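Local coordinates for protein translation initiation factor eIF2B subunit gamma (Schizosaccharomyces pombe, PDB 5B04) that forms part of the eIF2B complex, which catalyses the exchange of GDP for GTP on the gamma subunit of the translation initiation factor eIF2, at residues Cys428-His434 and Ala442-Val448; Ser394-Ile400 and Cys411-Ala417; Leu64-Gly68 and Leu332-Ile336; Lys70-His74 and Trp103-Glu109. The protein carries 3 engineered substitutions. Residues are numbered along the deposited sequence.

Contact 1: residues Cys428-His434 and Ala442-Val448; sequences CEIGVDH and ARGERLV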
loop_
_atom_site.group_PDB
_atom_site.type_symbol
_atom_site.label_atom_id
_atom_site.label_comp_id
_atom_site.label_asym_id
_atom_site.label_seq_id
_atom_site.Cartn_x
_atom_site.Cartn_y
_atom_site.Cartn_z
ATOM N N CYS E 428 23.434 -76.456 26.551
ATOM C CA CYS E 428 24.818 -76.901 26.636
ATOM C C CYS E 428 25.709 -76.320 25.555
ATOM O O CYS E 428 25.350 -76.321 24.379
ATOM C CB CYS E 428 24.889 -78.418 26.553
ATOM S SG CYS E 428 24.403 -79.214 28.023
ATOM N N GLU E 429 26.880 -75.841 25.957
ATOM C CA GLU E 429 27.872 -75.367 25.003
ATOM C C GLU E 429 28.798 -76.502 24.587
ATOM O O GLU E 429 29.625 -76.963 25.374
ATOM C CB GLU E 429 28.689 -74.211 25.586
ATOM C CG GLU E 429 27.954 -72.882 25.637
ATOM C CD GLU E 429 27.082 -72.741 26.867
ATOM O OE1 GLU E 429 27.506 -73.193 27.952
ATOM O OE2 GLU E 429 25.975 -72.174 26.751
ATOM N N ILE E 430 28.651 -76.954 23.348
ATOM C CA ILE E 430 29.511 -77.998 22.810
ATOM C C ILE E 430 30.635 -77.372 21.994
ATOM O O ILE E 430 30.433 -76.966 20.848
ATOM C CB ILE E 430 28.723 -78.987 21.941
ATOM C CG1 ILE E 430 27.514 -79.516 22.712
ATOM C CG2 ILE E 430 29.617 -80.131 21.491
ATOM C CD1 ILE E 430 26.542 -80.287 21.858
ATOM N N GLY E 431 31.818 -77.304 22.598
ATOM C CA GLY E 431 32.957 -76.624 22.008
ATOM C C GLY E 431 33.507 -77.236 20.735
ATOM O O GLY E 431 32.877 -78.091 20.114
ATOM N N VAL E 432 34.699 -76.792 20.351
ATOM C CA VAL E 432 35.287 -77.177 19.074
ATOM C C VAL E 432 35.990 -78.529 19.124
ATOM O O VAL E 432 36.761 -78.813 20.045
ATOM C CB VAL E 432 36.297 -76.122 18.584
ATOM C CG1 VAL E 432 36.746 -76.436 17.164
ATOM C CG2 VAL E 432 35.686 -74.732 18.651
ATOM N N ASP E 433 35.694 -79.356 18.127
ATOM C CA ASP E 433 36.391 -80.616 17.889
ATOM C C ASP E 433 36.222 -81.654 19.004
ATOM O O ASP E 433 36.945 -82.648 19.030
ATOM C CB ASP E 433 37.882 -80.345 17.645
ATOM C CG ASP E 433 38.133 -79.598 16.344
ATOM O OD1 ASP E 433 37.405 -79.858 15.362
ATOM O OD2 ASP E 433 39.047 -78.747 16.303
ATOM N N HIS E 434 35.280 -81.430 19.917
ATOM C CA HIS E 434 34.905 -82.465 20.879
ATOM C C HIS E 434 33.603 -83.069 20.573
ATOM O O HIS E 434 32.690 -82.351 20.177
ATOM C CB HIS E 434 34.870 -81.984 22.308
ATOM C CG HIS E 434 34.168 -82.941 23.229
ATOM N ND1 HIS E 434 34.786 -84.060 23.743
ATOM C CD2 HIS E 434 32.887 -82.986 23.669
ATOM C CE1 HIS E 434 33.930 -84.733 24.491
ATOM N NE2 HIS E 434 32.769 -84.106 24.459
ATOM N N ALA E 442 21.915 -81.728 30.907
ATOM C CA ALA E 442 21.610 -80.320 30.707
ATOM C C ALA E 442 22.874 -79.563 31.106
ATOM O O ALA E 442 23.936 -79.819 30.601
ATOM C CB ALA E 442 20.432 -79.899 31.541
ATOM N N ARG E 443 22.764 -78.615 32.012
ATOM C CA ARG E 443 23.798 -78.538 33.021
ATOM C C ARG E 443 25.269 -78.277 32.590
ATOM O O ARG E 443 26.153 -78.298 33.465
ATOM C CB ARG E 443 23.761 -79.873 33.782
ATOM C CG ARG E 443 23.526 -79.790 35.246
ATOM C CD ARG E 443 23.138 -81.145 35.788
ATOM N NE ARG E 443 23.783 -82.198 35.009
ATOM C CZ ARG E 443 23.309 -83.429 34.868
ATOM N NH1 ARG E 443 22.158 -83.763 35.434
ATOM N NH2 ARG E 443 23.984 -84.315 34.148
ATOM N N GLY E 444 25.582 -78.036 31.309
ATOM C CA GLY E 444 27.009 -78.081 30.966
ATOM C C GLY E 444 27.699 -77.735 29.644
ATOM O O GLY E 444 27.091 -77.579 28.588
ATOM N N GLU E 445 29.027 -77.653 29.745
ATOM C CA GLU E 445 29.933 -77.336 28.641
ATOM C C GLU E 445 30.867 -78.510 28.337
ATOM O O GLU E 445 32.002 -78.555 28.813
ATOM C CB GLU E 445 30.767 -76.092 28.967
ATOM C CG GLU E 445 30.066 -75.097 29.878
ATOM C CD GLU E 445 30.987 -73.980 30.323
ATOM O OE1 GLU E 445 32.054 -73.811 29.697
ATOM O OE2 GLU E 445 30.650 -73.277 31.298
ATOM N N ARG E 446 30.378 -79.459 27.547
ATOM C CA ARG E 446 31.163 -80.617 27.129
ATOM C C ARG E 446 32.297 -80.220 26.184
ATOM O O ARG E 446 32.052 -79.493 25.225
ATOM C CB ARG E 446 30.254 -81.628 26.424
ATOM C CG ARG E 446 30.470 -83.085 26.788
ATOM C CD ARG E 446 29.876 -83.415 28.145
ATOM N NE ARG E 446 29.889 -84.853 28.399
ATOM C CZ ARG E 446 29.259 -85.441 29.411
ATOM N NH1 ARG E 446 28.571 -84.715 30.279
ATOM N NH2 ARG E 446 29.326 -86.757 29.559
ATOM N N LEU E 447 33.525 -80.681 26.437
ATOM C CA LEU E 447 34.553 -80.656 25.387
ATOM C C LEU E 447 35.733 -81.629 25.613
ATOM O O LEU E 447 35.772 -82.350 26.609
ATOM C CB LEU E 447 35.064 -79.232 25.145
ATOM C CG LEU E 447 35.520 -78.267 26.227
ATOM C CD1 LEU E 447 36.865 -78.673 26.803
ATOM C CD2 LEU E 447 35.594 -76.895 25.589
ATOM N N VAL E 448 36.676 -81.633 24.668
ATOM C CA VAL E 448 37.590 -82.760 24.424
ATOM C C VAL E 448 38.320 -83.289 25.670
ATOM O O VAL E 448 38.134 -84.451 26.030
ATOM C CB VAL E 448 38.610 -82.374 23.287
ATOM C CG1 VAL E 448 40.003 -82.857 23.566
ATOM C CG2 VAL E 448 38.162 -82.944 21.949
#
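Two backbone hydrogen bonds, both weak, join the segments: Glu429 N donates to Gly444 O at 3.2 Å with an angle of 130° at the hydrogen, and Gly431 N donates to Arg446 O at 3.4 Å with a straighter 160°. The donors alternate along one segment and the acceptors along the other, and Cys428, Glu429 and Ile430 have Gly444, Glu445 and Arg446 as their nearest CA partners, so the two run side by side in the same direction. Two CA-H...O contacts add to this, from Cys428 CA to Gly444 O (3.1 Å) and from Glu445 CA to Glu429 O (3.3 Å). Charge does not help: Glu429 OE1 and Glu445 OE2 are 4.6 Å apart, and both side chains also touch Pro53. Further along, His434 has the greatest area covered; its NE2 lies 3.4 Å from Arg446 CG and its CB 3.4 Å from Val448 CG2. Gly431 leaves room for Leu447, whose CD2 would lie 3.0 Å from a CB at that position. Long bonds and the absence of regular strand in Ala442-Val448 are consistent with a loosely paired strip running parallel to the last strand, 429-430, of the left-handed beta-helix, held largely by backbone and packing.

Contact 2: residues Ser394-Ile400 and Cys411-Ala417; sequences SILMDNI and CIVASGA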
loop_
_atom_site.group_PDB
_atom_site.type_symbol
_atom_site.label_atom_id
_atom_site.label_comp_id
_atom_site.label_asym_id
_atom_site.label_seq_id
_atom_site.Cartn_x
_atom_site.Cartn_y
_atom_site.Cartn_z
ATOM N N SER E 394 18.723 -73.677 19.136
ATOM C CA SER E 394 20.144 -73.983 19.102
ATOM C C SER E 394 20.867 -73.288 17.958
ATOM O O SER E 394 20.244 -72.764 17.038
ATOM C CB SER E 394 20.356 -75.494 19.007
ATOM O OG SER E 394 19.934 -76.138 20.195
ATOM N N ILE E 395 22.180 -73.262 18.026
ATOM C CA ILE E 395 22.964 -72.740 16.943
ATOM C C ILE E 395 24.006 -73.748 16.536
ATOM O O ILE E 395 24.734 -74.248 17.364
ATOM C CB ILE E 395 23.674 -71.474 17.374
ATOM C CG1 ILE E 395 22.662 -70.414 17.731
ATOM C CG2 ILE E 395 24.535 -70.957 16.257
ATOM C CD1 ILE E 395 23.103 -69.591 18.902
ATOM N N LEU E 396 24.097 -74.028 15.251
ATOM C CA LEU E 396 25.080 -74.972 14.781
ATOM C C LEU E 396 26.006 -74.356 13.780
ATOM O O LEU E 396 25.585 -73.821 12.780
ATOM C CB LEU E 396 24.393 -76.152 14.140
ATOM C CG LEU E 396 23.429 -76.916 15.018
ATOM C CD1 LEU E 396 22.789 -77.990 14.179
ATOM C CD2 LEU E 396 24.191 -77.531 16.169
ATOM N N MET E 397 27.287 -74.503 14.029
ATOM C CA MET E 397 28.301 -73.907 13.209
ATOM C C MET E 397 28.579 -74.781 12.015
ATOM O O MET E 397 27.791 -75.636 11.687
ATOM C CB MET E 397 29.552 -73.715 14.021
ATOM C CG MET E 397 29.258 -73.207 15.402
ATOM S SD MET E 397 30.313 -71.810 15.727
ATOM C CE MET E 397 30.549 -71.954 17.477
ATOM N N ASP E 398 29.660 -74.499 11.311
ATOM C CA ASP E 398 29.985 -75.212 10.096
ATOM C C ASP E 398 30.331 -76.664 10.306
ATOM O O ASP E 398 30.945 -77.029 11.294
ATOM C CB ASP E 398 31.172 -74.547 9.428
ATOM C CG ASP E 398 31.100 -73.072 9.483
ATOM O OD1 ASP E 398 30.192 -72.522 8.854
ATOM O OD2 ASP E 398 31.946 -72.465 10.153
ATOM N N ASN E 399 29.920 -77.491 9.360
ATOM C CA ASN E 399 30.427 -78.847 9.222
ATOM C C ASN E 399 30.440 -79.686 10.482
ATOM O O ASN E 399 31.458 -80.224 10.886
ATOM C CB ASN E 399 31.744 -78.911 8.452
ATOM C CG ASN E 399 32.863 -78.201 9.148
ATOM O OD1 ASN E 399 32.981 -78.249 10.361
ATOM N ND2 ASN E 399 33.706 -77.547 8.374
ATOM N N ILE E 400 29.291 -79.759 11.121
ATOM C CA ILE E 400 29.100 -80.661 12.254
ATOM C C ILE E 400 28.071 -81.747 11.930
ATOM O O ILE E 400 27.046 -81.487 11.303
ATOM C CB ILE E 400 28.685 -79.899 13.535
ATOM C CG1 ILE E 400 27.267 -79.336 13.425
ATOM C CG2 ILE E 400 29.677 -78.792 13.836
ATOM C CD1 ILE E 400 26.795 -78.660 14.689
ATOM N N CYS E 411 20.867 -75.245 22.840
ATOM C CA CYS E 411 22.308 -75.461 22.933
ATOM C C CYS E 411 23.104 -74.626 21.937
ATOM O O CYS E 411 22.558 -74.098 20.973
ATOM C CB CYS E 411 22.635 -76.940 22.723
ATOM S SG CYS E 411 22.256 -77.998 24.133
ATOM N N ILE E 412 24.402 -74.507 22.185
ATOM C CA ILE E 412 25.312 -73.906 21.220
ATOM C C ILE E 412 26.402 -74.911 20.878
ATOM O O ILE E 412 27.180 -75.313 21.742
ATOM C CB ILE E 412 25.953 -72.612 21.749
ATOM C CG1 ILE E 412 24.876 -71.612 22.173
ATOM C CG2 ILE E 412 26.862 -72.002 20.692
ATOM C CD1 ILE E 412 25.434 -70.335 22.761
ATOM N N VAL E 413 26.482 -75.284 19.612
ATOM C CA VAL E 413 27.439 -76.281 19.193
ATOM C C VAL E 413 28.481 -75.720 18.267
ATOM O O VAL E 413 28.166 -75.239 17.205
ATOM C CB VAL E 413 26.732 -77.380 18.418
ATOM C CG1 VAL E 413 27.713 -78.459 18.037
ATOM C CG2 VAL E 413 25.608 -77.957 19.239
ATOM N N ALA E 414 29.735 -75.862 18.653
ATOM C CA ALA E 414 30.851 -75.323 17.905
ATOM C C ALA E 414 31.111 -76.081 16.632
ATOM O O ALA E 414 30.561 -77.140 16.444
ATOM C CB ALA E 414 32.104 -75.375 18.740
ATOM N N SER E 415 31.890 -75.513 15.720
ATOM C CA SER E 415 32.163 -76.205 14.465
ATOM C C SER E 415 33.047 -77.423 14.573
ATOM O O SER E 415 33.854 -77.524 15.485
ATOM C CB SER E 415 32.729 -75.252 13.420
ATOM O OG SER E 415 32.988 -75.950 12.213
ATOM N N GLY E 416 32.876 -78.349 13.639
ATOM C CA GLY E 416 33.543 -79.632 13.672
ATOM C C GLY E 416 33.360 -80.532 14.876
ATOM O O GLY E 416 34.305 -81.146 15.347
ATOM N N ALA E 417 32.145 -80.623 15.385
ATOM C CA ALA E 417 31.880 -81.527 16.486
ATOM C C ALA E 417 30.947 -82.603 16.030
ATOM O O ALA E 417 29.849 -82.337 15.577
ATOM C CB ALA E 417 31.267 -80.782 17.648
#
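The two backbone bonds of Ile395 are well formed and mark this parallel pairing of successive coils in the left-handed beta-helix: Ile395 N donates to Cys411 O (3.1 Å, 149°) and Ile395 O accepts from Val413 N (3.0 Å, 171°). A weaker bond, Met397 N to Val413 O at 3.4 Å, continues the series. At the start, Ser394 OG accepts from Cys411 N at 2.9 Å and is also bonded to Ser392 O. At the turn, Asp398 O receives a very short bond from Ser415 OG (2.5 Å) and a weak one from Gly416 N (3.3 Å), which also reaches Asn399 OD1 weakly at 3.3 Å. Ile400 CD1 and Leu396 CD2 pack on Val413, at 3.5 Å from its CG1 and 3.4 Å from its CB. Outward bonds carry the sheet on: Ser394 and Leu396 pair with Ile378, and Ile412 with Cys428, placing these strands between 378-379 and 429-430, while helix 332-338 lies against Ile395 and Ile412.

Contact 3: residues Leu64-Gly68 and Leu332-Ile336; sequences LLPIG and LNKCI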
loop_
_atom_site.group_PDB
_atom_site.type_symbol
_atom_site.label_atom_id
_atom_site.label_comp_id
_atom_site.label_asym_id
_atom_site.label_seq_id
_atom_site.Cartn_x
_atom_site.Cartn_y
_atom_site.Cartn_z
ATOM N N LEU E 64 35.773 -65.095 13.795
ATOM C CA LEU E 64 35.158 -65.884 12.731
ATOM C C LEU E 64 33.956 -66.700 13.200
ATOM O O LEU E 64 33.376 -67.455 12.419
ATOM C CB LEU E 64 36.193 -66.812 12.095
ATOM C CG LEU E 64 37.108 -66.160 11.055
ATOM C CD1 LEU E 64 38.130 -67.156 10.533
ATOM C CD2 LEU E 64 36.285 -65.584 9.912
ATOM N N LEU E 65 33.585 -66.551 14.468
ATOM C CA LEU E 65 32.383 -67.201 14.983
ATOM C C LEU E 65 31.156 -66.689 14.244
ATOM O O LEU E 65 30.886 -65.490 14.244
ATOM C CB LEU E 65 32.222 -66.955 16.481
ATOM C CG LEU E 65 33.298 -67.473 17.432
ATOM C CD1 LEU E 65 33.047 -66.903 18.814
ATOM C CD2 LEU E 65 33.304 -68.993 17.466
ATOM N N PRO E 66 30.407 -67.599 13.609
ATOM C CA PRO E 66 29.246 -67.193 12.811
ATOM C C PRO E 66 28.116 -66.636 13.667
ATOM O O PRO E 66 27.819 -67.188 14.727
ATOM C CB PRO E 66 28.820 -68.496 12.130
ATOM C CG PRO E 66 29.276 -69.565 13.064
ATOM C CD PRO E 66 30.566 -69.063 13.654
ATOM N N ILE E 67 27.500 -65.548 13.218
ATOM C CA ILE E 67 26.311 -65.044 13.889
ATOM C C ILE E 67 25.095 -65.538 13.101
ATOM O O ILE E 67 24.450 -66.503 13.501
ATOM C CB ILE E 67 26.314 -63.496 14.043
ATOM C CG1 ILE E 67 27.104 -63.071 15.286
ATOM C CG2 ILE E 67 24.908 -62.959 14.259
ATOM C CD1 ILE E 67 28.555 -63.478 15.308
ATOM N N GLY E 68 24.805 -64.924 11.959
ATOM C CA GLY E 68 23.669 -65.349 11.167
ATOM C C GLY E 68 24.116 -66.106 9.939
ATOM O O GLY E 68 23.859 -65.681 8.812
ATOM N N LEU E 332 25.681 -64.055 21.934
ATOM C CA LEU E 332 25.834 -64.583 20.607
ATOM C C LEU E 332 24.615 -65.410 20.375
ATOM O O LEU E 332 24.101 -65.453 19.279
ATOM C CB LEU E 332 27.081 -65.457 20.520
ATOM C CG LEU E 332 27.480 -66.030 19.159
ATOM C CD1 LEU E 332 28.809 -65.472 18.722
ATOM C CD2 LEU E 332 27.560 -67.538 19.152
ATOM N N ASN E 333 24.152 -66.076 21.416
ATOM C CA ASN E 333 22.930 -66.852 21.264
ATOM C C ASN E 333 21.740 -65.969 20.910
ATOM O O ASN E 333 20.902 -66.333 20.082
ATOM C CB ASN E 333 22.628 -67.637 22.541
ATOM C CG ASN E 333 21.345 -68.440 22.441
ATOM O OD1 ASN E 333 20.269 -67.963 22.804
ATOM N ND2 ASN E 333 21.452 -69.665 21.942
ATOM N N LYS E 334 21.687 -64.796 21.533
ATOM C CA LYS E 334 20.552 -63.899 21.380
ATOM C C LYS E 334 20.690 -62.995 20.158
ATOM O O LYS E 334 19.719 -62.770 19.435
ATOM C CB LYS E 334 20.374 -63.052 22.640
ATOM C CG LYS E 334 18.942 -62.638 22.834
ATOM C CD LYS E 334 18.102 -63.875 23.080
ATOM C CE LYS E 334 16.685 -63.671 22.614
ATOM N NZ LYS E 334 16.251 -62.262 22.774
ATOM N N CYS E 335 21.895 -62.480 19.936
ATOM C CA CYS E 335 22.179 -61.653 18.768
ATOM C C CYS E 335 21.916 -62.437 17.490
ATOM O O CYS E 335 21.351 -61.910 16.531
ATOM C CB CYS E 335 23.626 -61.155 18.794
ATOM S SG CYS E 335 23.841 -59.493 19.470
ATOM N N ILE E 336 22.332 -63.698 17.489
ATOM C CA ILE E 336 22.066 -64.603 16.378
ATOM C C ILE E 336 20.563 -64.764 16.187
ATOM O O ILE E 336 20.060 -64.714 15.063
ATOM C CB ILE E 336 22.721 -65.979 16.608
ATOM C CG1 ILE E 336 24.239 -65.856 16.486
ATOM C CG2 ILE E 336 22.195 -67.001 15.623
ATOM C CD1 ILE E 336 24.993 -67.150 16.660
#
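Ile67 is the centre of this contact, with 79 Å² of its surface covered, and it meets Ile336 (58 Å²) and Leu332 (53 Å²), which lie one helical turn apart on the same face of their helix. The branched side chain of Ile67 reaches both: Ile67 CD1 is 4.0 Å from Leu332 CD1, and Ile67 CG2 is 3.7 Å from Ile336 CG1. Backbones come close here as well, since the CA atoms of Ile67 and Ile336 are 4.9 Å apart, which leaves Ile67 O only 3.1 Å from Ile336 CG1. The Ile336 side chain also extends to Pro66, with its CD1 3.4 Å from Pro66 O. Leu332 has a second apolar neighbour in Leu65, whose CB lies 4.3 Å from Leu332 CD1. Every side-chain pair is hydrocarbon and the segments share no hydrogen bond, so shape and burial hold them together. The loop Leu64-Gly68 follows strand 39-45 and precedes helix 74-82 in the nucleotidyltransferase-like domain. Both segments also meet the left-handed beta-helix: Asn333 and Ile336 touch Ile395 of strand 395-396, and Pro66 touches Met397. Helix 332-338 thus packs between the loop and strand 395-396.

Contact 4: residues Lys70-His74 and Trp103-Glu109; sequences KPMLH and WLRSGYE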
loop_
_atom_site.group_PDB
_atom_site.type_symbol
_atom_site.label_atom_id
_atom_site.label_comp_id
_atom_site.label_asym_id
_atom_site.label_seq_id
_atom_site.Cartn_x
_atom_site.Cartn_y
_atom_site.Cartn_z
ATOM N N LYS E 70 26.959 -66.084 9.092
ATOM C CA LYS E 70 28.025 -65.218 8.613
ATOM C C LYS E 70 28.979 -64.959 9.768
ATOM O O LYS E 70 28.537 -64.693 10.885
ATOM C CB LYS E 70 27.475 -63.897 8.070
ATOM C CG LYS E 70 26.648 -64.023 6.804
ATOM C CD LYS E 70 26.125 -62.664 6.364
ATOM C CE LYS E 70 25.283 -62.774 5.104
ATOM N NZ LYS E 70 24.695 -61.463 4.718
ATOM N N PRO E 71 30.292 -65.047 9.505
ATOM C CA PRO E 71 31.317 -64.824 10.531
ATOM C C PRO E 71 31.138 -63.494 11.258
ATOM O O PRO E 71 30.606 -62.543 10.687
ATOM C CB PRO E 71 32.620 -64.841 9.730
ATOM C CG PRO E 71 32.315 -65.709 8.561
ATOM C CD PRO E 71 30.884 -65.417 8.209
ATOM N N MET E 72 31.575 -63.448 12.513
ATOM C CA MET E 72 31.405 -62.277 13.365
ATOM C C MET E 72 31.999 -61.014 12.746
ATOM O O MET E 72 31.439 -59.925 12.874
ATOM C CB MET E 72 32.043 -62.537 14.731
ATOM C CG MET E 72 31.638 -61.562 15.815
ATOM S SD MET E 72 32.389 -61.982 17.397
ATOM C CE MET E 72 31.678 -63.598 17.691
ATOM N N LEU E 73 33.127 -61.176 12.063
ATOM C CA LEU E 73 33.861 -60.056 11.484
ATOM C C LEU E 73 33.096 -59.370 10.352
ATOM O O LEU E 73 33.371 -58.218 10.018
ATOM C CB LEU E 73 35.221 -60.537 10.971
ATOM C CG LEU E 73 36.246 -59.479 10.564
ATOM C CD1 LEU E 73 36.847 -58.811 11.790
ATOM C CD2 LEU E 73 37.329 -60.095 9.694
ATOM N N HIS E 74 32.136 -60.082 9.771
ATOM C CA HIS E 74 31.380 -59.582 8.625
ATOM C C HIS E 74 30.632 -58.280 8.912
ATOM O O HIS E 74 30.510 -57.422 8.039
ATOM C CB HIS E 74 30.387 -60.646 8.150
ATOM C CG HIS E 74 29.315 -60.115 7.250
ATOM N ND1 HIS E 74 28.102 -59.662 7.723
ATOM C CD2 HIS E 74 29.271 -59.967 5.904
ATOM C CE1 HIS E 74 27.359 -59.256 6.709
ATOM N NE2 HIS E 74 28.045 -59.432 5.593
ATOM N N TRP E 103 39.738 -66.376 5.279
ATOM C CA TRP E 103 38.339 -66.028 5.068
ATOM C C TRP E 103 38.218 -64.763 4.225
ATOM O O TRP E 103 37.257 -64.595 3.475
ATOM C CB TRP E 103 37.614 -65.845 6.400
ATOM C CG TRP E 103 36.205 -65.374 6.230
ATOM C CD1 TRP E 103 35.135 -66.116 5.822
ATOM C CD2 TRP E 103 35.710 -64.048 6.453
ATOM N NE1 TRP E 103 34.005 -65.336 5.779
ATOM C CE2 TRP E 103 34.331 -64.062 6.163
ATOM C CE3 TRP E 103 36.299 -62.851 6.873
ATOM C CZ2 TRP E 103 33.533 -62.927 6.280
ATOM C CZ3 TRP E 103 35.504 -61.725 6.987
ATOM C CH2 TRP E 103 34.136 -61.771 6.692
ATOM N N LEU E 104 39.200 -63.876 4.352
ATOM C CA LEU E 104 39.238 -62.664 3.544
ATOM C C LEU E 104 39.561 -63.005 2.093
ATOM O O LEU E 104 39.128 -62.315 1.171
ATOM C CB LEU E 104 40.263 -61.677 4.100
ATOM C CG LEU E 104 39.928 -61.078 5.467
ATOM C CD1 LEU E 104 41.067 -60.210 5.960
ATOM C CD2 LEU E 104 38.635 -60.282 5.402
ATOM N N ARG E 105 40.331 -64.075 1.908
ATOM C CA ARG E 105 40.656 -64.586 0.582
ATOM C C ARG E 105 39.379 -64.934 -0.174
ATOM O O ARG E 105 39.166 -64.489 -1.302
ATOM C CB ARG E 105 41.561 -65.813 0.697
ATOM C CG ARG E 105 42.823 -65.765 -0.145
ATOM C CD ARG E 105 43.814 -66.815 0.332
ATOM N NE ARG E 105 43.178 -68.119 0.508
ATOM C CZ ARG E 105 43.597 -69.047 1.362
ATOM N NH1 ARG E 105 44.655 -68.818 2.129
ATOM N NH2 ARG E 105 42.956 -70.204 1.454
ATOM N N SER E 106 38.531 -65.734 0.466
ATOM C CA SER E 106 37.211 -66.050 -0.061
ATOM C C SER E 106 36.246 -66.280 1.096
ATOM O O SER E 106 36.546 -67.029 2.025
ATOM C CB SER E 106 37.260 -67.278 -0.971
ATOM O OG SER E 106 37.344 -68.471 -0.212
ATOM N N GLY E 107 35.090 -65.629 1.036
ATOM C CA GLY E 107 34.124 -65.684 2.117
ATOM C C GLY E 107 33.761 -64.283 2.563
ATOM O O GLY E 107 32.655 -64.034 3.044
ATOM N N TYR E 108 34.707 -63.364 2.400
ATOM C CA TYR E 108 34.469 -61.954 2.673
ATOM C C TYR E 108 33.681 -61.337 1.523
ATOM O O TYR E 108 34.110 -61.383 0.370
ATOM C CB TYR E 108 35.793 -61.218 2.884
ATOM C CG TYR E 108 35.651 -59.727 3.089
ATOM C CD1 TYR E 108 34.946 -59.220 4.172
ATOM C CD2 TYR E 108 36.236 -58.827 2.207
ATOM C CE1 TYR E 108 34.817 -57.859 4.364
ATOM C CE2 TYR E 108 36.114 -57.462 2.394
ATOM C CZ TYR E 108 35.406 -56.985 3.476
ATOM O OH TYR E 108 35.274 -55.631 3.669
ATOM N N GLU E 109 32.525 -60.764 1.842
ATOM C CA GLU E 109 31.617 -60.247 0.825
ATOM C C GLU E 109 31.703 -58.727 0.705
ATOM O O GLU E 109 30.911 -58.107 -0.003
ATOM C CB GLU E 109 30.178 -60.658 1.150
ATOM C CG GLU E 109 30.072 -61.879 2.052
ATOM C CD GLU E 109 28.634 -62.267 2.347
ATOM O OE1 GLU E 109 27.737 -61.419 2.159
ATOM O OE2 GLU E 109 28.403 -63.419 2.775
#
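Trp103, in the last full turn of helix 97-105, opens the second segment and makes most of the contact. Pro71 lies over one face of its indole, with Pro71 CG 3.3 Å from Trp103 NE1 and 3.5 Å from Trp103 CE2. Farther round the six-membered ring, Leu73 CD2 is 3.6 Å from Trp103 CZ3 and His74 CA 4.0 Å from Trp103 CH2. These three partners belong to a type I turn closed by His74 N to Pro71 O at 3.0 Å, which presents them together to the tryptophan. Leu104 adds a marginal apolar touch, its CD2 4.5 Å from Leu73 CD2, and also packs on Ile114 and Val116. Ser106 is the first residue to leave helical angles; Gly107 follows with a positive phi of 126°, and the chain folds back so that Tyr108 N donates weakly to Trp103 O at 3.0 Å. Tyr108 turns to Leu77 and Glu81 of helix 74-82. Finally Glu109 OE1 faces Lys70 NZ in a long salt bridge of 4.0 Å at the exposed edge. Such packing, of one helix end on the start of another, suits the successive beta-alpha-beta units of a GT-A nucleotidyltransferase fold, where both helices link neighbouring parallel strands, 39-45, 87-92 and 113-117.

How the contacts relate
The four contacts form a chain of packing from one domain to the other. Contact 4 meets contact 3 through Met72, whose CE lies 3.6 Å from Leu332 CD1, and through Leu64 CD2, 3.7 Å from Trp103 CG; their centres are 14 Å apart. Contact 3 then bridges the domains, with Pro66 CD 3.5 Å from Met397 SD and Ile336 CD1 3.8 Å from Ile395 CD1 of contact 2. Contacts 2 and 1, centres 10 Å apart, share a parallel sheet, with probable hydrogen bonds between Ile430 N and Ile412 O (2.7 Å) and between Ile430 O and Ala414 N (2.6 Å). Contacts 1 and 4 do not touch, their centres being 25 Å apart.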